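PDB 3BN1: GDP-perosamine synthase from Caulobacter crescentus, which transfers an amino group from L-glutamate to GDP-4-keto-6-deoxy-D-mannose with pyridoxal 5'-phosphate, making GDP-perosamine for the lipopolysaccharide O-antigen. Local coordinates for residues D303-I306 and K307-A311; D362-I365 and A366-Q370; Y232-N236 and I237-I241. All blocks are in the same frame, centred on the assembly; numbering follows the deposited sequence.

How the contacts relate
All three contacts are local, each made between successive turns of one helix or at a helix start, yet they occupy two distant parts of the subunit. Contacts 1 and 2 are neighbours, with centres 12 Å apart. Their helices, 302-311 and 358-371, meet where Leu309 CD2 touches Ala367 CB and Leu368 CD2, both at 3.9 Å. Contact 3 lies at the dimer interface, its centre 37 Å from contact 1 and 39 Å from contact 2. The side chains of Ile306 in contact 1 and Gln238 in contact 3 each come no nearer than about 12 Å to a bound 2-oxoglutarate, and none of the residues lining its pocket, such as Tyr88, Trp288 and Arg317, belongs to the three contacts.

Contact 1. Residues D303-I306 and K307-A311; sequences DQVI and KDLDA
Gln304 reaches Asp308 by turning twice: its CG stands opposite the backbone N (chi1 -168°), and the chain then folds at chi2 (56°), swinging the amide along the helix toward the next turn. Asp308 answers with its carboxylate tucked back beside its own backbone N, over the preceding turn. The result is a side-chain hydrogen bond from Gln304 NE2 to Asp308 OD1, 3.0 Å long. The oxygen lies in the plane of the glutamine amide, whereas the amide nitrogen comes in 38° above the plane of the carboxylate. The same two residues are also joined through the backbone, Asp308 N donating to Gln304 O at 2.7 Å, so this pair is a worked example of an i to i+4 step held twice over.

Lys307 lies alongside the helix instead. Its extended chain runs back past the preceding turn, with CG 3.2 Å from Asp303 O, and crosses Gln304 at about a right angle. Charge attraction to Asp303 can be only general here, because Lys307 NZ and Asp303 OD2 are 6.2 Å apart. Farther along, Asp310 has its ionic partner outside the two segments, in a salt bridge from OD1 to Arg8.

On the buried flank the theme is apolar. Val305 and Leu309 point the same way, side by side, and the branch CG1 of the valine meets CD1 of the leucine at 3.5 Å, while Leu309 N donates to Val305 O at 2.8 Å. The helix is thus amphipathic, with polar side chains along the more open flank. Its apolar flank lies on two elements of the fold: Val305, Ile306 and Leu309 all touch Leu348 of strand 347-350, and Val305 and Leu309 also meet Val371 of helix 358-371.

Contact 2. Residues D362-I365 and A366-Q370; sequences DRVI and AALDQ
Asp369 N donates to Ile365 O over 2.8 Å, the shortest hydrogen bond in this piece of helix 358-371. It belongs to an unbroken i to i+4 series: Leu368 N reaches Val364 O at 2.9 Å, Ala367 N reaches Arg363 O at 3.0 Å, and Ala366 N reaches Asp362 O at 2.9 Å. Four successive bonds of nearly equal length mark a regular alpha-helix over about two turns, and here the backbone alone supplies the polar links between the two segments.

The side chains that meet between neighbouring turns are apolar and touch lightly. Leu368 sets its CG beside its own backbone N (chi1 -75°), which carries the branch back along the helix until CG lies 3.3 Å from Val364 O. From there CD1 approaches Val364 CG1 at 4.3 Å, a loose contact. The two alanines add only methyl groups, Ala367 CB resting 3.5 Å from Arg363 O. Leu309 of helix 302-311 packs on Ala367 and Leu368, while Tyr263 and Lys266 of helix 249-266 pack on Val364 and Ile365.

The charged groups turn outward from the contact. Asp362 forms a salt bridge with Lys266, Arg363 donates through NH1 to Pro7 O, and Asp369 is held by two arginines, Arg269 at OD2 and Arg273 at OD1. One carboxylate oxygen for each guanidinium should limit rotation of the Asp369 group. The acid lies close to the carboxyl-terminal end of the helix, where the helix dipole would be expected to disfavour a negative charge; the paired arginines plausibly offset that cost and keep the aspartate ionised.

Contact 3. Residues Y232-N236 and I237-I241; sequences YRMTN and IQAAI. With ACT (acetate ion), chain E.
Thr235 and Gln238 carry the hydrogen bonding at the start of helix 236-247. Thr235 OG1 sits between its backbone N and carbonyl carbon (chi1 61°), where it faces the first turn and accepts from Gln238 N at 2.9 Å. Gln238 returns the favour through its side chain: OE1 accepts from Thr235 N at 3.0 Å, the donor standing 70° out of the amide carbonyl plane. Thr235 OG1 also lies 2.5 Å from Gln238 OE1, shorter than usual and of doubtful exact length; if taken at face value, the hydroxyl both accepts and donates, and the amide oxygen takes two donors. NE2 of Gln238 donates to the backbone oxygen of Glu194 in the same chain.

This reciprocal pairing is a capping box, with Thr235 as N-cap: it satisfies an amide of the first turn that has no preceding turn to bond to. The regular ladder then takes over, Ala239 N donating to Thr235 O at 2.9 Å.

Apolar contact comes from Met234, just before the cap. Its chain crosses Gln238 at a slant, CG lying 3.5 Å from Gln238 CB, and its sulfur SD reaches Ala239 CB at 3.9 Å. Around the helix start, Phe39 of helix 38-51 packs on Asn236, Ala239 and Ala240, and Ile237 meets Ile241 of the second subunit across the dimer interface.

Ionic contacts gather on Arg233, upstream of the cap. An acetate, probably from the crystallisation liquor, meets the guanidinium at its edge in a two-pronged grip: NH2 to acetate O at 2.7 Å and NH1 to acetate OXT at 3.0 Å. Gln215 also donates to the acetate, and Arg233 NE forms a salt bridge with Glu194 of the second subunit.

Contact 1. Residues D303-I306 and K307-A311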
loop_
_atom_site.group_PDB
_atom_site.type_symbol
_atom_site.label_atom_id
_atom_site.label_comp_id
_atom_site.label_asym_id
_atom_site.label_seq_id
_atom_site.Cartn_x
_atom_site.Cartn_y
_atom_site.Cartn_z
ATOM N N ASP A 303 21.563 -10.691 -22.609
ATOM C CA ASP A 303 20.258 -10.260 -23.066
ATOM C C ASP A 303 19.764 -11.022 -24.272
ATOM O O ASP A 303 18.559 -11.293 -24.409
ATOM C CB ASP A 303 20.181 -8.734 -23.291
ATOM C CG ASP A 303 20.398 -7.970 -21.996
ATOM O OD1 ASP A 303 20.357 -8.583 -20.913
ATOM O OD2 ASP A 303 20.647 -6.754 -22.039
ATOM N N GLN A 304 20.720 -11.428 -25.112
ATOM C CA GLN A 304 20.357 -12.193 -26.315
ATOM C C GLN A 304 19.836 -13.611 -25.939
ATOM O O GLN A 304 18.892 -14.083 -26.507
ATOM C CB GLN A 304 21.544 -12.304 -27.267
ATOM C CG GLN A 304 21.146 -12.819 -28.651
ATOM C CD GLN A 304 20.036 -11.948 -29.300
ATOM O OE1 GLN A 304 20.214 -10.758 -29.436
ATOM N NE2 GLN A 304 18.895 -12.550 -29.668
ATOM N N VAL A 305 20.471 -14.290 -24.984
ATOM C CA VAL A 305 20.038 -15.591 -24.495
ATOM C C VAL A 305 18.616 -15.489 -23.973
ATOM O O VAL A 305 17.801 -16.337 -24.289
ATOM C CB VAL A 305 20.936 -16.011 -23.274
ATOM C CG1 VAL A 305 20.290 -17.167 -22.474
ATOM C CG2 VAL A 305 22.365 -16.343 -23.769
ATOM N N ILE A 306 18.293 -14.411 -23.248
ATOM C CA ILE A 306 16.929 -14.257 -22.715
ATOM C C ILE A 306 15.990 -14.154 -23.908
ATOM O O ILE A 306 14.942 -14.807 -23.972
ATOM C CB ILE A 306 16.763 -12.983 -21.815
ATOM C CG1 ILE A 306 17.367 -13.196 -20.413
ATOM C CG2 ILE A 306 15.301 -12.710 -21.583
ATOM C CD1 ILE A 306 17.807 -11.890 -19.692
ATOM N N LYS A 307 16.396 -13.390 -24.914
ATOM C CA LYS A 307 15.501 -13.331 -26.071
ATOM C C LYS A 307 15.425 -14.666 -26.751
ATOM O O LYS A 307 14.379 -15.024 -27.265
ATOM C CB LYS A 307 16.011 -12.347 -27.122
ATOM C CG LYS A 307 16.110 -10.992 -26.480
ATOM C CD LYS A 307 16.630 -9.967 -27.409
ATOM C CE LYS A 307 16.759 -8.591 -26.756
ATOM N NZ LYS A 307 17.821 -7.819 -27.497
ATOM N N ASP A 308 16.528 -15.396 -26.841
ATOM C CA ASP A 308 16.392 -16.654 -27.555
ATOM C C ASP A 308 15.572 -17.672 -26.792
ATOM O O ASP A 308 14.836 -18.484 -27.368
ATOM C CB ASP A 308 17.768 -17.191 -27.879
ATOM C CG ASP A 308 18.549 -16.254 -28.788
ATOM O OD1 ASP A 308 17.970 -15.375 -29.492
ATOM O OD2 ASP A 308 19.789 -16.413 -28.820
ATOM N N LEU A 309 15.686 -17.636 -25.477
ATOM C CA LEU A 309 14.900 -18.572 -24.666
ATOM C C LEU A 309 13.444 -18.230 -24.867
ATOM O O LEU A 309 12.590 -19.093 -25.003
ATOM C CB LEU A 309 15.291 -18.447 -23.176
ATOM C CG LEU A 309 16.728 -18.868 -22.808
ATOM C CD1 LEU A 309 17.206 -18.478 -21.440
ATOM C CD2 LEU A 309 16.851 -20.413 -22.949
ATOM N N ASP A 310 13.142 -16.939 -24.853
ATOM C CA ASP A 310 11.754 -16.475 -25.044
ATOM C C ASP A 310 11.104 -17.059 -26.311
ATOM O O ASP A 310 9.970 -17.550 -26.290
ATOM C CB ASP A 310 11.792 -14.939 -25.219
ATOM C CG ASP A 310 10.390 -14.303 -25.112
ATOM O OD1 ASP A 310 9.472 -14.942 -24.543
ATOM O OD2 ASP A 310 10.192 -13.177 -25.628
ATOM N N ALA A 311 11.824 -16.925 -27.422
ATOM C CA ALA A 311 11.373 -17.381 -28.745
ATOM C C ALA A 311 11.141 -18.891 -28.653
ATOM O O ALA A 311 10.302 -19.442 -29.339
ATOM C CB ALA A 311 12.454 -17.079 -29.819
#

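Contact 2. Residues D362-I365 and A366-Q370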
loop_
_atom_site.group_PDB
_atom_site.type_symbol
_atom_site.label_atom_id
_atom_site.label_comp_id
_atom_site.label_asym_id
_atom_site.label_seq_id
_atom_site.Cartn_x
_atom_site.Cartn_y
_atom_site.Cartn_z
ATOM N N ASP A 362 13.979 -30.440 -18.326
ATOM C CA ASP A 362 14.728 -30.957 -19.455
ATOM C C ASP A 362 14.737 -29.944 -20.641
ATOM O O ASP A 362 15.757 -29.689 -21.317
ATOM C CB ASP A 362 14.036 -32.245 -19.902
ATOM C CG ASP A 362 14.428 -33.438 -19.054
ATOM O OD1 ASP A 362 15.496 -33.369 -18.409
ATOM O OD2 ASP A 362 13.681 -34.446 -19.034
ATOM N N ARG A 363 13.566 -29.386 -20.871
ATOM C CA ARG A 363 13.295 -28.426 -21.950
ATOM C C ARG A 363 14.125 -27.161 -21.791
ATOM O O ARG A 363 14.760 -26.703 -22.732
ATOM C CB ARG A 363 11.811 -28.071 -21.892
ATOM C CG ARG A 363 11.392 -27.227 -23.065
ATOM C CD ARG A 363 9.856 -27.207 -23.266
ATOM N NE ARG A 363 9.481 -26.020 -24.037
ATOM C CZ ARG A 363 8.394 -25.280 -23.837
ATOM N NH1 ARG A 363 7.492 -25.605 -22.904
ATOM N NH2 ARG A 363 8.177 -24.240 -24.628
ATOM N N VAL A 364 14.182 -26.622 -20.585
ATOM C CA VAL A 364 14.988 -25.427 -20.355
ATOM C C VAL A 364 16.455 -25.758 -20.665
ATOM O O VAL A 364 17.213 -25.018 -21.284
ATOM C CB VAL A 364 14.879 -25.119 -18.831
ATOM C CG1 VAL A 364 15.819 -23.974 -18.401
ATOM C CG2 VAL A 364 13.503 -24.705 -18.539
ATOM N N ILE A 365 16.911 -26.908 -20.185
ATOM C CA ILE A 365 18.299 -27.195 -20.438
ATOM C C ILE A 365 18.639 -27.408 -21.920
ATOM O O ILE A 365 19.723 -27.053 -22.368
ATOM C CB ILE A 365 18.763 -28.392 -19.631
ATOM C CG1 ILE A 365 19.002 -27.888 -18.190
ATOM C CG2 ILE A 365 20.054 -28.996 -20.293
ATOM C CD1 ILE A 365 18.703 -28.899 -17.146
ATOM N N ALA A 366 17.720 -28.023 -22.655
ATOM C CA ALA A 366 17.961 -28.281 -24.042
ATOM C C ALA A 366 18.019 -26.954 -24.781
ATOM O O ALA A 366 18.869 -26.774 -25.670
ATOM C CB ALA A 366 16.850 -29.144 -24.600
ATOM N N ALA A 367 17.107 -26.048 -24.409
ATOM C CA ALA A 367 17.061 -24.703 -24.988
ATOM C C ALA A 367 18.378 -23.980 -24.705
ATOM O O ALA A 367 18.937 -23.376 -25.617
ATOM C CB ALA A 367 15.885 -23.880 -24.437
ATOM N N LEU A 368 18.886 -24.101 -23.474
ATOM C CA LEU A 368 20.154 -23.466 -23.107
ATOM C C LEU A 368 21.282 -24.081 -23.912
ATOM O O LEU A 368 22.224 -23.391 -24.293
ATOM C CB LEU A 368 20.408 -23.639 -21.623
ATOM C CG LEU A 368 19.573 -22.758 -20.640
ATOM C CD1 LEU A 368 19.927 -23.161 -19.211
ATOM C CD2 LEU A 368 20.031 -21.248 -20.827
ATOM N N ASP A 369 21.239 -25.409 -24.114
ATOM C CA ASP A 369 22.225 -26.057 -24.951
ATOM C C ASP A 369 22.215 -25.403 -26.372
ATOM O O ASP A 369 23.274 -25.085 -26.998
ATOM C CB ASP A 369 21.964 -27.565 -25.026
ATOM C CG ASP A 369 22.884 -28.255 -26.031
ATOM O OD1 ASP A 369 24.116 -28.045 -25.953
ATOM O OD2 ASP A 369 22.374 -28.923 -26.955
ATOM N N GLN A 370 21.010 -25.161 -26.868
ATOM C CA GLN A 370 20.818 -24.503 -28.166
ATOM C C GLN A 370 21.273 -23.037 -28.253
ATOM O O GLN A 370 21.904 -22.656 -29.201
ATOM C CB GLN A 370 19.358 -24.614 -28.591
ATOM C CG GLN A 370 18.980 -23.732 -29.763
ATOM C CD GLN A 370 17.763 -24.284 -30.474
ATOM O OE1 GLN A 370 17.144 -25.243 -29.989
ATOM N NE2 GLN A 370 17.416 -23.698 -31.626
#

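Contact 3. Residues Y232-N236 and I237-I241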
loop_
_atom_site.group_PDB
_atom_site.type_symbol
_atom_site.label_atom_id
_atom_site.label_comp_id
_atom_site.label_asym_id
_atom_site.label_seq_id
_atom_site.Cartn_x
_atom_site.Cartn_y
_atom_site.Cartn_z
ATOM N N TYR A 232 -0.601 1.153 5.404
ATOM C CA TYR A 232 0.157 0.041 4.886
ATOM C C TYR A 232 -0.402 -1.281 5.388
ATOM O O TYR A 232 0.322 -2.231 5.493
ATOM C CB TYR A 232 1.618 0.176 5.320
ATOM C CG TYR A 232 2.444 1.265 4.613
ATOM C CD1 TYR A 232 1.976 1.918 3.468
ATOM C CD2 TYR A 232 3.656 1.691 5.165
ATOM C CE1 TYR A 232 2.753 2.903 2.826
ATOM C CE2 TYR A 232 4.455 2.624 4.527
ATOM C CZ TYR A 232 4.007 3.201 3.346
ATOM O OH TYR A 232 4.817 4.131 2.778
ATOM N N ARG A 233 -1.678 -1.318 5.729
ATOM C CA ARG A 233 -2.264 -2.529 6.293
ATOM C C ARG A 233 -2.556 -3.575 5.251
ATOM O O ARG A 233 -2.994 -3.250 4.160
ATOM C CB ARG A 233 -3.620 -2.203 6.923
ATOM C CG ARG A 233 -3.524 -1.079 7.915
ATOM C CD ARG A 233 -4.936 -0.654 8.362
ATOM N NE ARG A 233 -5.657 0.130 7.337
ATOM C CZ ARG A 233 -6.181 1.352 7.519
ATOM N NH1 ARG A 233 -6.120 1.944 8.715
ATOM N NH2 ARG A 233 -6.858 1.969 6.524
ATOM N N MET A 234 -2.472 -4.839 5.654
ATOM C CA MET A 234 -2.822 -5.965 4.783
ATOM C C MET A 234 -4.344 -6.232 4.902
ATOM O O MET A 234 -4.905 -6.080 6.003
ATOM C CB MET A 234 -2.110 -7.253 5.273
ATOM C CG MET A 234 -2.325 -8.393 4.288
ATOM S SD MET A 234 -1.471 -9.875 4.759
ATOM C CE MET A 234 0.263 -9.549 4.179
ATOM N N THR A 235 -5.010 -6.633 3.814
ATOM C CA THR A 235 -6.401 -7.030 3.932
ATOM C C THR A 235 -6.542 -8.461 4.524
ATOM O O THR A 235 -5.601 -9.292 4.486
ATOM C CB THR A 235 -7.139 -7.065 2.590
ATOM O OG1 THR A 235 -6.539 -8.026 1.659
ATOM C CG2 THR A 235 -7.249 -5.662 2.052
ATOM N N ASN A 236 -7.731 -8.748 5.055
ATOM C CA ASN A 236 -8.031 -10.064 5.610
ATOM C C ASN A 236 -8.008 -11.059 4.458
ATOM O O ASN A 236 -7.687 -12.229 4.670
ATOM C CB ASN A 236 -9.429 -10.062 6.264
ATOM C CG ASN A 236 -9.645 -11.221 7.275
ATOM O OD1 ASN A 236 -8.757 -11.589 8.052
ATOM N ND2 ASN A 236 -10.875 -11.745 7.303
ATOM N N ILE A 237 -8.379 -10.627 3.253
ATOM C CA ILE A 237 -8.345 -11.510 2.074
ATOM C C ILE A 237 -6.892 -11.899 1.735
ATOM O O ILE A 237 -6.601 -13.081 1.566
ATOM C CB ILE A 237 -9.022 -10.833 0.791
ATOM C CG1 ILE A 237 -10.573 -10.947 0.904
ATOM C CG2 ILE A 237 -8.502 -11.554 -0.476
ATOM C CD1 ILE A 237 -11.431 -10.395 -0.263
ATOM N N GLN A 238 -5.978 -10.920 1.715
ATOM C CA GLN A 238 -4.571 -11.220 1.455
ATOM C C GLN A 238 -4.033 -12.125 2.573
ATOM O O GLN A 238 -3.250 -13.024 2.320
ATOM C CB GLN A 238 -3.709 -9.933 1.431
ATOM C CG GLN A 238 -4.001 -8.963 0.262
ATOM C CD GLN A 238 -3.691 -7.502 0.609
ATOM O OE1 GLN A 238 -4.602 -6.737 0.862
ATOM N NE2 GLN A 238 -2.422 -7.141 0.644
ATOM N N ALA A 239 -4.424 -11.878 3.821
ATOM C CA ALA A 239 -3.892 -12.713 4.924
ATOM C C ALA A 239 -4.435 -14.143 4.810
ATOM O O ALA A 239 -3.783 -15.129 5.206
ATOM C CB ALA A 239 -4.239 -12.138 6.325
ATOM N N ALA A 240 -5.662 -14.248 4.312
ATOM C CA ALA A 240 -6.262 -15.571 4.168
ATOM C C ALA A 240 -5.418 -16.376 3.169
ATOM O O ALA A 240 -4.972 -17.489 3.467
ATOM C CB ALA A 240 -7.752 -15.481 3.791
ATOM N N ILE A 241 -5.104 -15.780 2.024
ATOM C CA ILE A 241 -4.273 -16.458 1.041
ATOM C C ILE A 241 -2.911 -16.751 1.661
ATOM O O ILE A 241 -2.310 -17.863 1.543
ATOM C CB ILE A 241 -4.083 -15.633 -0.262
ATOM C CG1 ILE A 241 -5.454 -15.367 -0.942
ATOM C CG2 ILE A 241 -3.075 -16.449 -1.179
ATOM C CD1 ILE A 241 -5.486 -14.428 -2.189
HETATM C C ACT E . -8.500 4.603 7.373
HETATM O O ACT E . -7.728 4.490 6.375
HETATM O OXT ACT E . -8.153 4.105 8.586
HETATM C CH3 ACT E . -9.803 5.340 7.235
#